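Local coordinates for CBS domain containing membrane protein (Sphaerobacter thermophilus, PDB 4ESY), which is of unknown function but ends in a paired CBS module, present here, which as in related proteins probably senses adenosine-type ligands, at residues Gly135-Ile139 with Ile150-Arg154; Ile15-Arg21 with Ala119-Gly125; Arg32-Asp38 with Gly102-Ser108. All coordinates share one frame; numbering follows the deposited sequence. Where two conformers were deposited one is given.

How the contacts relate
Contact 1 lies nearest the middle of the chain, its centre about 7 Å from the chain's centre; it is a regular antiparallel hairpin end with arginine chemistry added, buried mainly on its I139/V151 face. Contacts 2 and 3 sit about 18 and 17 Å out, on opposite sides. They are built alike, mostly through backbone bonds: a type I turn running into a helix N-cap is bridged to the chain after helix 2-17 or after helix 92-102. Though far out, contact 2 buries V18, I20, V124 and G125. It holds the start of helix 124-134, against which I139 and V151 of contact 1 pack, and V151 CG2 lies 4.3 Å from I20 CG2. Contact 3 stays about 12 Å from contact 1 at nearest atoms.

Contact 1 (Gly135-Ile139 with Ile150-Arg154); sequences GIHRI and IVTRR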
loop_
_atom_site.group_PDB
_atom_site.type_symbol
_atom_site.label_atom_id
_atom_site.label_comp_id
_atom_site.label_asym_id
_atom_site.label_seq_id
_atom_site.Cartn_x
_atom_site.Cartn_y
_atom_site.Cartn_z
ATOM N N GLY B 135 -4.142 -6.869 -15.022
ATOM C CA GLY B 135 -3.541 -7.336 -13.778
ATOM C C GLY B 135 -2.498 -6.388 -13.222
ATOM O O GLY B 135 -1.388 -6.814 -12.877
ATOM N N ILE B 136 -2.843 -5.100 -13.156
ATOM C CA ILE B 136 -1.909 -4.089 -12.683
ATOM C C ILE B 136 -2.340 -3.554 -11.341
ATOM O O ILE B 136 -3.427 -3.857 -10.879
ATOM C CB ILE B 136 -1.756 -2.938 -13.691
ATOM C CG1 ILE B 136 -3.113 -2.323 -14.017
ATOM C CG2 ILE B 136 -1.097 -3.453 -14.961
ATOM C CD1 ILE B 136 -3.068 -1.398 -15.203
ATOM N N HIS B 137 -1.481 -2.760 -10.708
ATOM C CA HIS B 137 -1.756 -2.263 -9.361
ATOM C C HIS B 137 -1.984 -0.756 -9.262
ATOM O O HIS B 137 -2.385 -0.252 -8.192
ATOM C CB HIS B 137 -0.638 -2.660 -8.409
ATOM C CG HIS B 137 -0.473 -4.142 -8.263
ATOM N ND1 HIS B 137 -1.310 -4.910 -7.476
ATOM C CD2 HIS B 137 0.416 -4.998 -8.819
ATOM C CE1 HIS B 137 -0.934 -6.175 -7.548
ATOM N NE2 HIS B 137 0.114 -6.254 -8.354
ATOM N N ARG B 138 -1.741 -0.041 -10.360
ATOM C CA ARG B 138 -1.807 1.418 -10.338
ATOM C C ARG B 138 -2.220 1.920 -11.697
ATOM O O ARG B 138 -1.684 1.454 -12.687
ATOM C CB ARG B 138 -0.413 1.993 -10.105
ATOM C CG ARG B 138 -0.087 2.307 -8.681
ATOM C CD ARG B 138 1.382 2.693 -8.577
ATOM N NE ARG B 138 2.256 1.538 -8.663
ATOM C CZ ARG B 138 2.681 0.850 -7.607
ATOM N NH1 ARG B 138 2.303 1.209 -6.384
ATOM N NH2 ARG B 138 3.488 -0.190 -7.773
ATOM N N ILE B 139 -3.105 2.913 -11.745
ATOM C CA ILE B 139 -3.476 3.531 -13.013
ATOM C C ILE B 139 -3.542 5.031 -12.846
ATOM O O ILE B 139 -4.323 5.509 -12.012
ATOM C CB ILE B 139 -4.863 3.045 -13.481
ATOM C CG1 ILE B 139 -4.792 1.550 -13.845
ATOM C CG2 ILE B 139 -5.364 3.889 -14.695
ATOM C CD1 ILE B 139 -6.159 0.877 -14.092
ATOM N N ILE B 150 -3.387 9.153 -9.164
ATOM C CA ILE B 150 -3.063 7.755 -9.439
ATOM C C ILE B 150 -4.013 6.919 -8.602
ATOM O O ILE B 150 -4.151 7.148 -7.409
ATOM C CB ILE B 150 -1.614 7.368 -9.084
ATOM C CG1 ILE B 150 -0.617 7.948 -10.079
ATOM C CG2 ILE B 150 -1.447 5.828 -9.137
ATOM C CD1 ILE B 150 0.863 7.763 -9.653
ATOM N N VAL B 151 -4.712 5.993 -9.238
ATOM C CA VAL B 151 -5.652 5.152 -8.513
ATOM C C VAL B 151 -4.957 3.805 -8.310
ATOM O O VAL B 151 -4.390 3.233 -9.250
ATOM C CB VAL B 151 -6.963 4.979 -9.296
ATOM C CG1 VAL B 151 -7.820 3.817 -8.705
ATOM C CG2 VAL B 151 -7.731 6.296 -9.314
ATOM N N THR B 152 -4.920 3.342 -7.069
ATOM C CA THR B 152 -4.276 2.064 -6.780
ATOM C C THR B 152 -5.310 0.971 -6.497
ATOM O O THR B 152 -6.482 1.243 -6.254
ATOM C CB THR B 152 -3.378 2.168 -5.547
ATOM O OG1 THR B 152 -4.202 2.498 -4.422
ATOM C CG2 THR B 152 -2.344 3.279 -5.747
ATOM N N ARG B 153 -4.837 -0.265 -6.474
ATOM C CA ARG B 153 -5.670 -1.398 -6.111
ATOM C C ARG B 153 -6.187 -1.198 -4.676
ATOM O O ARG B 153 -7.350 -1.418 -4.422
ATOM C CB ARG B 153 -4.884 -2.702 -6.288
ATOM C CG ARG B 153 -5.687 -3.968 -6.144
ATOM C CD ARG B 153 -4.831 -5.196 -6.481
ATOM N NE ARG B 153 -4.557 -5.303 -7.921
ATOM C CZ ARG B 153 -5.230 -6.098 -8.757
ATOM N NH1 ARG B 153 -6.216 -6.869 -8.297
ATOM N NH2 ARG B 153 -4.912 -6.143 -10.051
ATOM N N ARG B 154 -5.337 -0.727 -3.760
ATOM C CA ARG B 154 -5.792 -0.443 -2.398
ATOM C C ARG B 154 -6.973 0.537 -2.326
ATOM O O ARG B 154 -7.913 0.309 -1.555
ATOM C CB ARG B 154 -4.652 0.078 -1.506
ATOM C CG ARG B 154 -5.197 0.646 -0.172
ATOM C CD ARG B 154 -4.120 1.136 0.821
ATOM N NE ARG B 154 -4.715 1.613 2.076
ATOM C CZ ARG B 154 -4.037 2.286 3.011
ATOM N NH1 ARG B 154 -2.744 2.578 2.812
ATOM N NH2 ARG B 154 -4.642 2.690 4.136
#
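R153 reaches back to I136 and H137 because its CG is anti to the backbone N (chi1 -171°) and its chain then folds at chi3 (-72°), bringing the guanidinium to the I136 carbonyl, beside the Schellman motif in which G135, with positive phi, ends helix 124-134. There NH2 donates to I136 O at 2.8 Å, the acceptor lying near the edge of the guanidinium and somewhat out of its plane. H137 meets the same side chain obliquely: ring and guanidinium planes are 64° apart, and H137 ND1 comes within 3.3 Å of R153 NE. The backbone repeats this pairing, since R153 N donates to H137 O at 3.0 Å. With a leucine here, the carbonyl of I136 would probably lose its side-chain donor and the imidazole of H137 would be likely to turn more freely. Past this point the segments become the open end of the hairpin formed by strands 138-143 and 146-152 of the second CBS sequence. R138 and T152 form a non-hydrogen-bonded pair; I139 and V151 form a hydrogen-bonded one, with I139 N to V151 O and V151 N to I139 O both at 2.8 Å. The side chains of the latter pair lie against I127 of helix 124-134. On the opposite face R138 CG packs on I150 CG2 at 3.8 Å and on T152 CG2, while R138 NH1 hydrogen-bonds OD of the S-hydroxycysteine at position 51. T152 is the N-cap of helix 153-157: its side chain caps a backbone N of the helix, and D155 OD2 accepts from T152 N; in related CBS proteins this T-x-x-D pattern commonly contacts the nucleotide.

Contact 2 (Ile15-Arg21 with Ala119-Gly125); sequences IRQVPIR and APEDSVG
Four backbone hydrogen bonds join I15-R21 to A119-G125. G125 N reaches R16 O at 2.9 Å and V124 N reaches V18 O at 2.8 Å; in the other direction I20 N donates to D122 O at 2.7 Å, almost straight (178°), and R21 N to P120 O at 2.9 Å. The last two acceptors belong to the type I turn A119-D122, which is closed by D122 N to A119 O and tightened by A119 N donating to D122 OD2 at 2.9 Å. S123 then caps helix 124-134, and P19 and S123 form a single backbone bridge. These bonds fasten the chain after helix 2-17 to the second CBS motif of the Bateman module, the unit in which two such motifs pack together. Apolar contacts centre on V124: V18 lies beside it, V18 CB to V124 CG2 at 4.0 Å, and I20, its CG1 anti to the carbonyl carbon (chi1 -73°), brings CD1 over V124 CA at 4.0 Å. Two charged groups also use a flat face. P120 O lies over one face of the R21 guanidinium. That of R16 lies face-on over G125, CZ to CA 3.5 Å, where a CB would collide with it, and NH1 continues to a salt bridge with D129.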
loop_
_atom_site.group_PDB
_atom_site.type_symbol
_atom_site.label_atom_id
_atom_site.label_comp_id
_atom_site.label_asym_id
_atom_site.label_seq_id
_atom_site.Cartn_x
_atom_site.Cartn_y
_atom_site.Cartn_z
ATOM N N ILE B 15 -22.048 1.673 -6.681
ATOM C CA ILE B 15 -20.632 1.953 -6.433
ATOM C C ILE B 15 -19.837 1.910 -7.735
ATOM O O ILE B 15 -18.993 2.763 -7.951
ATOM C CB ILE B 15 -20.071 0.997 -5.352
ATOM C CG1 ILE B 15 -20.577 1.474 -4.008
ATOM C CG2 ILE B 15 -18.542 0.903 -5.376
ATOM C CD1 ILE B 15 -20.264 0.557 -2.842
ATOM N N ARG B 16 -20.150 0.971 -8.635
ATOM C CA ARG B 16 -19.441 0.933 -9.924
ATOM C C ARG B 16 -19.673 2.167 -10.810
ATOM O O ARG B 16 -18.881 2.439 -11.718
ATOM C CB ARG B 16 -19.809 -0.300 -10.733
ATOM C CG ARG B 16 -19.258 -1.595 -10.190
ATOM C CD ARG B 16 -19.707 -2.718 -11.094
ATOM N NE ARG B 16 -19.325 -2.463 -12.487
ATOM C CZ ARG B 16 -18.196 -2.890 -13.054
ATOM N NH1 ARG B 16 -17.949 -2.622 -14.334
ATOM N NH2 ARG B 16 -17.317 -3.590 -12.344
ATOM N N GLN B 17 -20.736 2.914 -10.539
ATOM C CA GLN B 17 -21.070 4.060 -11.375
ATOM C C GLN B 17 -20.513 5.367 -10.853
ATOM O O GLN B 17 -20.609 6.378 -11.520
ATOM C CB GLN B 17 -22.583 4.182 -11.581
ATOM C CG GLN B 17 -23.162 3.018 -12.398
ATOM C CD GLN B 17 -22.416 2.787 -13.723
ATOM O OE1 GLN B 17 -21.961 1.681 -14.006
ATOM N NE2 GLN B 17 -22.298 3.839 -14.538
ATOM N N VAL B 18 -19.923 5.346 -9.664
ATOM C CA VAL B 18 -19.234 6.528 -9.126
ATOM C C VAL B 18 -18.122 7.030 -10.068
ATOM O O VAL B 18 -17.290 6.255 -10.520
ATOM C CB VAL B 18 -18.618 6.165 -7.767
ATOM C CG1 VAL B 18 -17.683 7.281 -7.243
ATOM C CG2 VAL B 18 -19.737 5.793 -6.755
ATOM N N PRO B 19 -18.099 8.331 -10.387
ATOM C CA PRO B 19 -17.004 8.704 -11.303
ATOM C C PRO B 19 -15.672 8.756 -10.569
ATOM O O PRO B 19 -15.627 9.104 -9.386
ATOM C CB PRO B 19 -17.399 10.096 -11.827
ATOM C CG PRO B 19 -18.405 10.618 -10.823
ATOM C CD PRO B 19 -19.083 9.408 -10.198
ATOM N N ILE B 20 -14.614 8.373 -11.275
ATOM C CA ILE B 20 -13.253 8.432 -10.747
ATOM C C ILE B 20 -12.927 9.711 -10.002
ATOM O O ILE B 20 -12.366 9.664 -8.912
ATOM C CB ILE B 20 -12.186 8.223 -11.858
ATOM C CG1 ILE B 20 -12.182 6.769 -12.274
ATOM C CG2 ILE B 20 -10.793 8.534 -11.328
ATOM C CD1 ILE B 20 -12.034 5.889 -11.067
ATOM N N ARG B 21 -13.283 10.852 -10.573
ATOM C CA ARG B 21 -12.899 12.120 -9.946
ATOM C C ARG B 21 -13.407 12.223 -8.492
ATOM O O ARG B 21 -12.828 12.944 -7.687
ATOM C CB ARG B 21 -13.310 13.336 -10.798
ATOM C CG ARG B 21 -14.540 14.080 -10.294
ATOM C CD ARG B 21 -15.140 14.988 -11.360
ATOM N NE ARG B 21 -16.265 14.327 -12.014
ATOM C CZ ARG B 21 -16.404 14.207 -13.329
ATOM N NH1 ARG B 21 -15.488 14.726 -14.147
ATOM N NH2 ARG B 21 -17.462 13.570 -13.823
ATOM N N ALA B 119 -9.498 8.667 -17.445
ATOM C CA ALA B 119 -9.964 10.059 -17.386
ATOM C C ALA B 119 -10.870 10.210 -16.158
ATOM O O ALA B 119 -11.473 9.238 -15.719
ATOM C CB ALA B 119 -10.707 10.435 -18.683
ATOM N N PRO B 120 -10.933 11.412 -15.560
ATOM C CA PRO B 120 -11.691 11.572 -14.306
ATOM C C PRO B 120 -13.216 11.344 -14.426
ATOM O O PRO B 120 -13.920 11.096 -13.430
ATOM C CB PRO B 120 -11.372 13.020 -13.898
ATOM C CG PRO B 120 -10.972 13.698 -15.161
ATOM C CD PRO B 120 -10.221 12.653 -15.927
ATOM N N GLU B 121 -13.729 11.419 -15.652
ATOM C CA GLU B 121 -15.138 11.165 -15.859
ATOM C C GLU B 121 -15.455 9.678 -16.043
ATOM O O GLU B 121 -16.608 9.330 -16.146
ATOM C CB GLU B 121 -15.663 11.972 -17.065
ATOM C CG GLU B 121 -15.207 11.425 -18.416
ATOM C CD GLU B 121 -13.851 11.973 -18.901
ATOM O OE1 GLU B 121 -13.047 12.496 -18.084
ATOM O OE2 GLU B 121 -13.585 11.869 -20.126
ATOM N N ASP B 122 -14.445 8.811 -16.121
ATOM C CA ASP B 122 -14.674 7.355 -16.199
ATOM C C ASP B 122 -15.230 6.806 -14.859
ATOM O O ASP B 122 -15.029 7.381 -13.791
ATOM C CB ASP B 122 -13.360 6.595 -16.503
ATOM C CG ASP B 122 -12.787 6.858 -17.921
ATOM O OD1 ASP B 122 -13.567 7.208 -18.845
ATOM O OD2 ASP B 122 -11.537 6.665 -18.101
ATOM N N SER B 123 -15.870 5.651 -14.898
ATOM C CA SER B 123 -16.462 5.116 -13.685
ATOM C C SER B 123 -15.492 4.246 -12.896
ATOM O O SER B 123 -14.572 3.638 -13.434
ATOM C CB SER B 123 -17.717 4.298 -14.024
ATOM O OG SER B 123 -17.326 3.110 -14.651
ATOM N N VAL B 124 -15.748 4.147 -11.604
ATOM C CA VAL B 124 -15.036 3.196 -10.757
ATOM C C VAL B 124 -15.046 1.769 -11.358
ATOM O O VAL B 124 -13.995 1.117 -11.435
ATOM C CB VAL B 124 -15.622 3.222 -9.313
ATOM C CG1 VAL B 124 -15.308 1.940 -8.557
ATOM C CG2 VAL B 124 -15.122 4.466 -8.562
ATOM N N GLY B 125 -16.218 1.305 -11.802
ATOM C CA GLY B 125 -16.343 -0.021 -12.380
ATOM C C GLY B 125 -15.378 -0.218 -13.539
ATOM O O GLY B 125 -14.693 -1.229 -13.651
HETATM O O HOH W 1 -19.286 0.917 -14.847
#

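Contact 3 (Arg32-Asp38 with Gly102-Ser108); sequences REDDTLD and GRKLTAS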
loop_
_atom_site.group_PDB
_atom_site.type_symbol
_atom_site.label_atom_id
_atom_site.label_comp_id
_atom_site.label_asym_id
_atom_site.label_seq_id
_atom_site.Cartn_x
_atom_site.Cartn_y
_atom_site.Cartn_z
ATOM N N ARG B 32 9.514 15.677 -11.806
ATOM C CA ARG B 32 9.957 15.913 -13.172
ATOM C C ARG B 32 10.873 14.790 -13.574
ATOM O O ARG B 32 11.625 14.243 -12.746
ATOM C CB ARG B 32 10.710 17.253 -13.274
ATOM C CG ARG B 32 9.829 18.476 -13.031
ATOM C CD ARG B 32 9.230 18.905 -14.373
ATOM N NE ARG B 32 8.448 20.126 -14.290
ATOM C CZ ARG B 32 8.930 21.358 -14.435
ATOM N NH1 ARG B 32 10.222 21.575 -14.663
ATOM N NH2 ARG B 32 8.095 22.386 -14.329
ATOM N N GLU B 33 10.853 14.459 -14.859
ATOM C CA GLU B 33 11.677 13.361 -15.324
ATOM C C GLU B 33 13.161 13.631 -15.111
ATOM O O GLU B 33 13.935 12.697 -15.016
ATOM C CB GLU B 33 11.393 13.036 -16.792
ATOM C CG GLU B 33 11.778 14.156 -17.701
ATOM C CD GLU B 33 11.393 13.877 -19.177
ATOM O OE1 GLU B 33 11.292 12.689 -19.567
ATOM O OE2 GLU B 33 11.204 14.850 -19.936
ATOM N N ASP B 34 13.550 14.901 -15.041
ATOM C CA ASP B 34 14.952 15.264 -14.808
ATOM C C ASP B 34 15.298 15.427 -13.319
ATOM O O ASP B 34 16.404 15.785 -13.009
ATOM C CB ASP B 34 15.310 16.609 -15.474
ATOM C CG ASP B 34 15.152 16.611 -16.992
ATOM O OD1 ASP B 34 14.953 15.550 -17.617
ATOM O OD2 ASP B 34 15.242 17.718 -17.571
ATOM N N ASP B 35 14.356 15.230 -12.400
ATOM C CA ASP B 35 14.682 15.306 -10.957
ATOM C C ASP B 35 15.592 14.149 -10.574
ATOM O O ASP B 35 15.370 13.028 -11.018
ATOM C CB ASP B 35 13.431 15.215 -10.083
ATOM C CG ASP B 35 12.577 16.509 -10.103
ATOM O OD1 ASP B 35 13.056 17.582 -10.599
ATOM O OD2 ASP B 35 11.405 16.429 -9.649
ATOM N N THR B 36 16.610 14.416 -9.754
ATOM C CA THR B 36 17.500 13.340 -9.272
ATOM C C THR B 36 16.735 12.466 -8.268
ATOM O O THR B 36 15.716 12.873 -7.685
ATOM C CB THR B 36 18.817 13.910 -8.619
ATOM O OG1 THR B 36 18.467 14.701 -7.485
ATOM C CG2 THR B 36 19.567 14.785 -9.589
ATOM N N LEU B 37 17.195 11.247 -8.067
ATOM C CA LEU B 37 16.453 10.314 -7.212
ATOM C C LEU B 37 16.462 10.839 -5.778
ATOM O O LEU B 37 15.540 10.599 -5.025
ATOM C CB LEU B 37 17.029 8.895 -7.322
ATOM C CG LEU B 37 16.769 8.219 -8.679
ATOM C CD1 LEU B 37 17.182 6.762 -8.646
ATOM C CD2 LEU B 37 15.276 8.362 -9.082
ATOM N N ASP B 38 17.515 11.574 -5.431
ATOM C CA ASP B 38 17.620 12.235 -4.133
ATOM C C ASP B 38 16.444 13.207 -3.901
ATOM O O ASP B 38 15.835 13.208 -2.830
ATOM C CB ASP B 38 19.005 12.902 -4.011
ATOM C CG ASP B 38 18.946 14.356 -3.593
ATOM O OD1 ASP B 38 19.464 15.214 -4.347
ATOM O OD2 ASP B 38 18.420 14.648 -2.493
ATOM N N GLY B 102 22.394 8.233 -6.019
ATOM C CA GLY B 102 21.061 8.800 -6.020
ATOM C C GLY B 102 21.057 10.242 -6.501
ATOM O O GLY B 102 20.069 10.689 -7.042
ATOM N N ARG B 103 22.160 10.960 -6.284
ATOM C CA ARG B 103 22.280 12.340 -6.690
ATOM C C ARG B 103 22.624 12.407 -8.173
ATOM O O ARG B 103 22.626 13.482 -8.762
ATOM C CB ARG B 103 23.362 13.073 -5.868
ATOM C CG ARG B 103 23.032 13.262 -4.375
ATOM C CD ARG B 103 24.002 14.215 -3.671
ATOM N NE ARG B 103 25.264 13.563 -3.378
ATOM C CZ ARG B 103 25.546 12.959 -2.223
ATOM N NH1 ARG B 103 24.653 12.917 -1.240
ATOM N NH2 ARG B 103 26.718 12.380 -2.053
ATOM N N LYS B 104 22.914 11.267 -8.783
ATOM C CA LYS B 104 23.273 11.288 -10.200
ATOM C C LYS B 104 22.154 10.783 -11.111
ATOM O O LYS B 104 21.903 11.355 -12.160
ATOM C CB LYS B 104 24.560 10.504 -10.463
ATOM C CG LYS B 104 25.825 11.182 -9.943
ATOM C CD LYS B 104 27.040 10.282 -10.152
ATOM C CE LYS B 104 28.365 11.057 -10.011
ATOM N NZ LYS B 104 29.177 10.532 -8.871
ATOM N N LEU B 105 21.499 9.700 -10.721
ATOM C CA LEU B 105 20.407 9.149 -11.516
ATOM C C LEU B 105 19.162 10.027 -11.420
ATOM O O LEU B 105 18.929 10.688 -10.390
ATOM C CB LEU B 105 20.056 7.738 -11.034
ATOM C CG LEU B 105 21.125 6.632 -11.178
ATOM C CD1 LEU B 105 20.485 5.265 -10.928
ATOM C CD2 LEU B 105 21.795 6.647 -12.544
ATOM N N THR B 106 18.338 10.002 -12.461
ATOM C CA THR B 106 17.113 10.797 -12.438
ATOM C C THR B 106 15.875 9.913 -12.513
ATOM O O THR B 106 15.966 8.720 -12.816
ATOM C CB THR B 106 17.059 11.758 -13.627
ATOM O OG1 THR B 106 17.144 10.995 -14.838
ATOM C CG2 THR B 106 18.204 12.750 -13.555
ATOM N N ALA B 107 14.712 10.513 -12.261
ATOM C CA ALA B 107 13.467 9.775 -12.344
ATOM C C ALA B 107 13.324 9.032 -13.644
ATOM O O ALA B 107 12.812 7.912 -13.649
ATOM C CB ALA B 107 12.270 10.702 -12.169
ATOM N N SER B 108 13.734 9.660 -14.744
ATOM C CA SER B 108 13.534 9.080 -16.082
ATOM C C SER B 108 14.301 7.766 -16.268
ATOM O O SER B 108 13.919 6.916 -17.065
ATOM C CB SER B 108 13.937 10.079 -17.166
ATOM O OG SER B 108 15.284 10.478 -17.001
HETATM O O HOH W 2 16.762 12.656 -17.178
#
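L37 and T36 meet L105 and T106 where the turn opening helix 37-46, in the first CBS motif of the Bateman module, is tied by backbone bonds to the link from helix 92-102 to helix 107-110. Backbone hydrogen bonds carry most of the contact. T36 bridges to T106, and on either side of this pair L37 N donates to L105 O at 3.0 Å and A107 N to D35 O at 2.9 Å. The latter donor stands almost in line with the carbonyl (175°), and T106 CA makes a CA-H...O contact with D35 O. Farther out, S108 N reaches a lone pair of E33 O at 3.1 Å, while D38 N sits well above the carbonyl plane of G102 at 3.1 Å from its O. Two of the acceptors, E33 O and D35 O, come from the type I turn R32-D35. It is closed by D35 N to R32 O and bridged a second time by R32 N donating to D35 OD2 at 3.0 Å, from above the carboxylate plane. Since T36 is the N-cap, the amides of L37 and D38 belong to the first turn of the helix, and L105 O and G102 O take them from outside it.

Apolar packing comes next. L37, with CG anti to its carbonyl carbon (chi1 -70°), crosses L105, CD1 to CB 3.9 Å, and sets CD2 against the backbone of T106; F70 lies beyond. A107 CB points in toward R32 O. Among charged side chains, R103 forms a salt bridge with E96 through its NH2. Over the turn, T106 CG2 rests 3.6 Å from D34 O.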